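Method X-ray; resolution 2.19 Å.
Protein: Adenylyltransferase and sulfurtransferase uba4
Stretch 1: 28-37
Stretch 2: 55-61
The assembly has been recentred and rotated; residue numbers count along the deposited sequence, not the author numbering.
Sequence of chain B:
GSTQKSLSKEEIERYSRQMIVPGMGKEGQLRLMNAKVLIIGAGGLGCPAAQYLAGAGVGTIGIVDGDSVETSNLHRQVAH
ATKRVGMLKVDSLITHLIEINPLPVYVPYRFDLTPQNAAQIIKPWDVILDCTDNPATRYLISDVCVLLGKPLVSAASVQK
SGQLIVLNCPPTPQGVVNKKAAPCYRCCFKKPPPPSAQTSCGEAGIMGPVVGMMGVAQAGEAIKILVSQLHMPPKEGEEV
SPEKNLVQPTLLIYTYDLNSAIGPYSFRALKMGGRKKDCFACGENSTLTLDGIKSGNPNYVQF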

# COMPACT_ATOMS: atom_id res chain seq x y z
N GLY B 28 2.61 -9.98 -24.96
CA GLY B 28 2.25 -9.94 -23.56
C GLY B 28 0.77 -10.21 -23.33
O GLY B 28 0.39 -10.92 -22.40
N GLN B 29 -0.08 -9.67 -24.21
CA GLN B 29 -1.52 -9.85 -24.05
C GLN B 29 -1.93 -11.29 -24.30
O GLN B 29 -2.75 -11.85 -23.57
CB GLN B 29 -2.27 -8.90 -24.98
CG GLN B 29 -3.76 -8.86 -24.72
CD GLN B 29 -4.09 -8.37 -23.33
OE1 GLN B 29 -3.58 -7.35 -22.89
NE2 GLN B 29 -4.93 -9.11 -22.62
N LEU B 30 -1.39 -11.91 -25.35
CA LEU B 30 -1.70 -13.31 -25.62
C LEU B 30 -1.27 -14.21 -24.48
O LEU B 30 -1.93 -15.22 -24.20
CB LEU B 30 -1.03 -13.76 -26.92
CG LEU B 30 -1.62 -13.20 -28.22
CD1 LEU B 30 -0.72 -13.54 -29.40
CD2 LEU B 30 -3.03 -13.72 -28.44
N ARG B 31 -0.17 -13.87 -23.80
CA ARG B 31 0.28 -14.67 -22.67
C ARG B 31 -0.71 -14.60 -21.51
O ARG B 31 -0.91 -15.59 -20.79
CB ARG B 31 1.67 -14.22 -22.22
CG ARG B 31 2.78 -14.75 -23.10
CD ARG B 31 4.11 -14.08 -22.80
NE ARG B 31 5.13 -14.50 -23.76
CZ ARG B 31 6.39 -14.07 -23.75
NH1 ARG B 31 6.80 -13.21 -22.83
NH2 ARG B 31 7.24 -14.51 -24.67
N LEU B 32 -1.33 -13.44 -21.30
CA LEU B 32 -2.40 -13.36 -20.31
C LEU B 32 -3.60 -14.19 -20.74
O LEU B 32 -4.15 -14.98 -19.96
CB LEU B 32 -2.81 -11.90 -20.09
CG LEU B 32 -1.75 -10.98 -19.50
CD1 LEU B 32 -2.27 -9.54 -19.48
CD2 LEU B 32 -1.34 -11.44 -18.10
N MET B 33 -4.01 -14.05 -22.00
CA MET B 33 -5.22 -14.71 -22.49
C MET B 33 -5.06 -16.22 -22.59
O MET B 33 -6.05 -16.94 -22.55
CB MET B 33 -5.61 -14.14 -23.85
CG MET B 33 -5.95 -12.66 -23.82
SD MET B 33 -6.01 -11.92 -25.46
CE MET B 33 -7.20 -12.98 -26.27
N ASN B 34 -3.83 -16.72 -22.73
CA ASN B 34 -3.57 -18.15 -22.75
C ASN B 34 -3.24 -18.70 -21.37
O ASN B 34 -2.94 -19.89 -21.25
CB ASN B 34 -2.42 -18.46 -23.72
CG ASN B 34 -2.84 -18.29 -25.17
OD1 ASN B 34 -3.94 -18.67 -25.56
ND2 ASN B 34 -1.95 -17.72 -25.98
N ALA B 35 -3.30 -17.87 -20.33
CA ALA B 35 -2.90 -18.28 -18.99
C ALA B 35 -4.10 -18.77 -18.19
O ALA B 35 -5.26 -18.47 -18.49
CB ALA B 35 -2.23 -17.11 -18.26
N LYS B 36 -3.80 -19.55 -17.15
CA LYS B 36 -4.80 -20.06 -16.22
C LYS B 36 -4.33 -19.74 -14.81
O LYS B 36 -3.31 -20.28 -14.36
CB LYS B 36 -5.01 -21.57 -16.39
CG LYS B 36 -5.26 -22.03 -17.81
CD LYS B 36 -5.56 -23.52 -17.84
CE LYS B 36 -4.89 -24.21 -19.02
NZ LYS B 36 -5.18 -25.68 -19.04
N VAL B 37 -5.06 -18.87 -14.12
CA VAL B 37 -4.67 -18.40 -12.79
C VAL B 37 -5.74 -18.83 -11.79
O VAL B 37 -6.93 -18.61 -12.02
CB VAL B 37 -4.48 -16.87 -12.76
CG1 VAL B 37 -4.15 -16.40 -11.36
CG2 VAL B 37 -3.40 -16.46 -13.74
N GLY B 55 -10.08 -7.66 -15.45
CA GLY B 55 -9.96 -6.52 -16.34
C GLY B 55 -8.81 -6.65 -17.32
O GLY B 55 -8.92 -6.24 -18.48
N ALA B 56 -7.69 -7.23 -16.87
CA ALA B 56 -6.49 -7.35 -17.70
C ALA B 56 -6.61 -8.43 -18.77
O ALA B 56 -5.82 -8.44 -19.72
CB ALA B 56 -5.27 -7.65 -16.82
N GLY B 57 -7.56 -9.35 -18.63
CA GLY B 57 -7.84 -10.32 -19.66
C GLY B 57 -7.24 -11.70 -19.48
O GLY B 57 -7.13 -12.44 -20.46
N VAL B 58 -6.84 -12.07 -18.26
CA VAL B 58 -6.38 -13.43 -18.04
C VAL B 58 -7.44 -14.39 -18.54
O VAL B 58 -8.62 -14.28 -18.19
CB VAL B 58 -6.05 -13.65 -16.54
CG1 VAL B 58 -5.79 -15.12 -16.26
CG2 VAL B 58 -4.84 -12.82 -16.16
N GLY B 59 -7.03 -15.32 -19.41
CA GLY B 59 -7.99 -16.11 -20.15
C GLY B 59 -8.83 -17.04 -19.29
O GLY B 59 -10.00 -17.29 -19.62
N THR B 60 -8.26 -17.56 -18.21
CA THR B 60 -8.97 -18.52 -17.36
C THR B 60 -8.67 -18.20 -15.91
O THR B 60 -7.51 -18.22 -15.49
CB THR B 60 -8.57 -19.96 -17.69
OG1 THR B 60 -8.61 -20.17 -19.10
CG2 THR B 60 -9.52 -20.94 -17.00
N ILE B 61 -9.72 -17.94 -15.14
CA ILE B 61 -9.60 -17.54 -13.74
C ILE B 61 -10.44 -18.51 -12.91
O ILE B 61 -11.67 -18.55 -13.02
CB ILE B 61 -10.06 -16.09 -13.52
CG1 ILE B 61 -9.13 -15.13 -14.26
CG2 ILE B 61 -10.09 -15.77 -12.03
CD1 ILE B 61 -9.67 -13.72 -14.37
O HOH W 1 -6.69 -19.59 -20.51

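Four hydrogen bonds join the two stretches, three of them between backbone atoms. The shortest runs from Val37 N to Thr60 O (2.9 Å) and is nearly straight, as expected where strands 36-37 and 60-61 lie parallel, Lys36 paired with Thr60 and Val37 with Ile61. Thr60 also donates, its N reaching Ala35 O at 3.1 Å, but the bent angle of 128° makes this bond weak; Thr60 is thus bonded to Ala35 and Val37, the residues before and after its bridge partner Lys36. Before the strands begin, Gly59 N donates to Leu32 O (3.0 Å). That carbonyl also accepts Ala35 N (3.0 Å) within its own stretch, so a single oxygen ties the last turn of the helix to the second stretch. The fourth bond comes from a side chain: Gln29 NE2 meets Ala56 O at 3.1 Å with an almost linear geometry, engaging a carbonyl just before the turn at Gly57.

Both glycines of the loop suit this close approach. Gly57 has a positive phi within a Schellman motif, and a CB there would clash with Gln29 NE2. At Gly59 a CB would run into Met33 O; without one, Gly59 CA comes within 3.2 Å of Met33 O in a CA-H...O contact. Similar contacts link Val58 CA to Leu32 O (3.3 Å) and Lys36 CA to Thr60 O (3.4 Å).

A water bridges the polar edge of the junction, donating to Ala35 O (2.7 Å from the water O) and hydrogen-bonding Thr60 OG1 (2.5 Å from the water O).

Apolar packing completes the contact. Val58 meets two side chains of the first stretch: its CG1 lies 3.7 Å from Val37 CG2, and its CG2 lies 4.2 Å from Leu32 CD2. Leu32 CD1 also approaches Ala56 CB at 4.4 Å. On the sheet face shared by Lys36 and Thr60, Lys36 CG rests 3.9 Å from Thr60 CB, while the end of the lysine leads away. Together the stretches bury 458 Å², counting both sides.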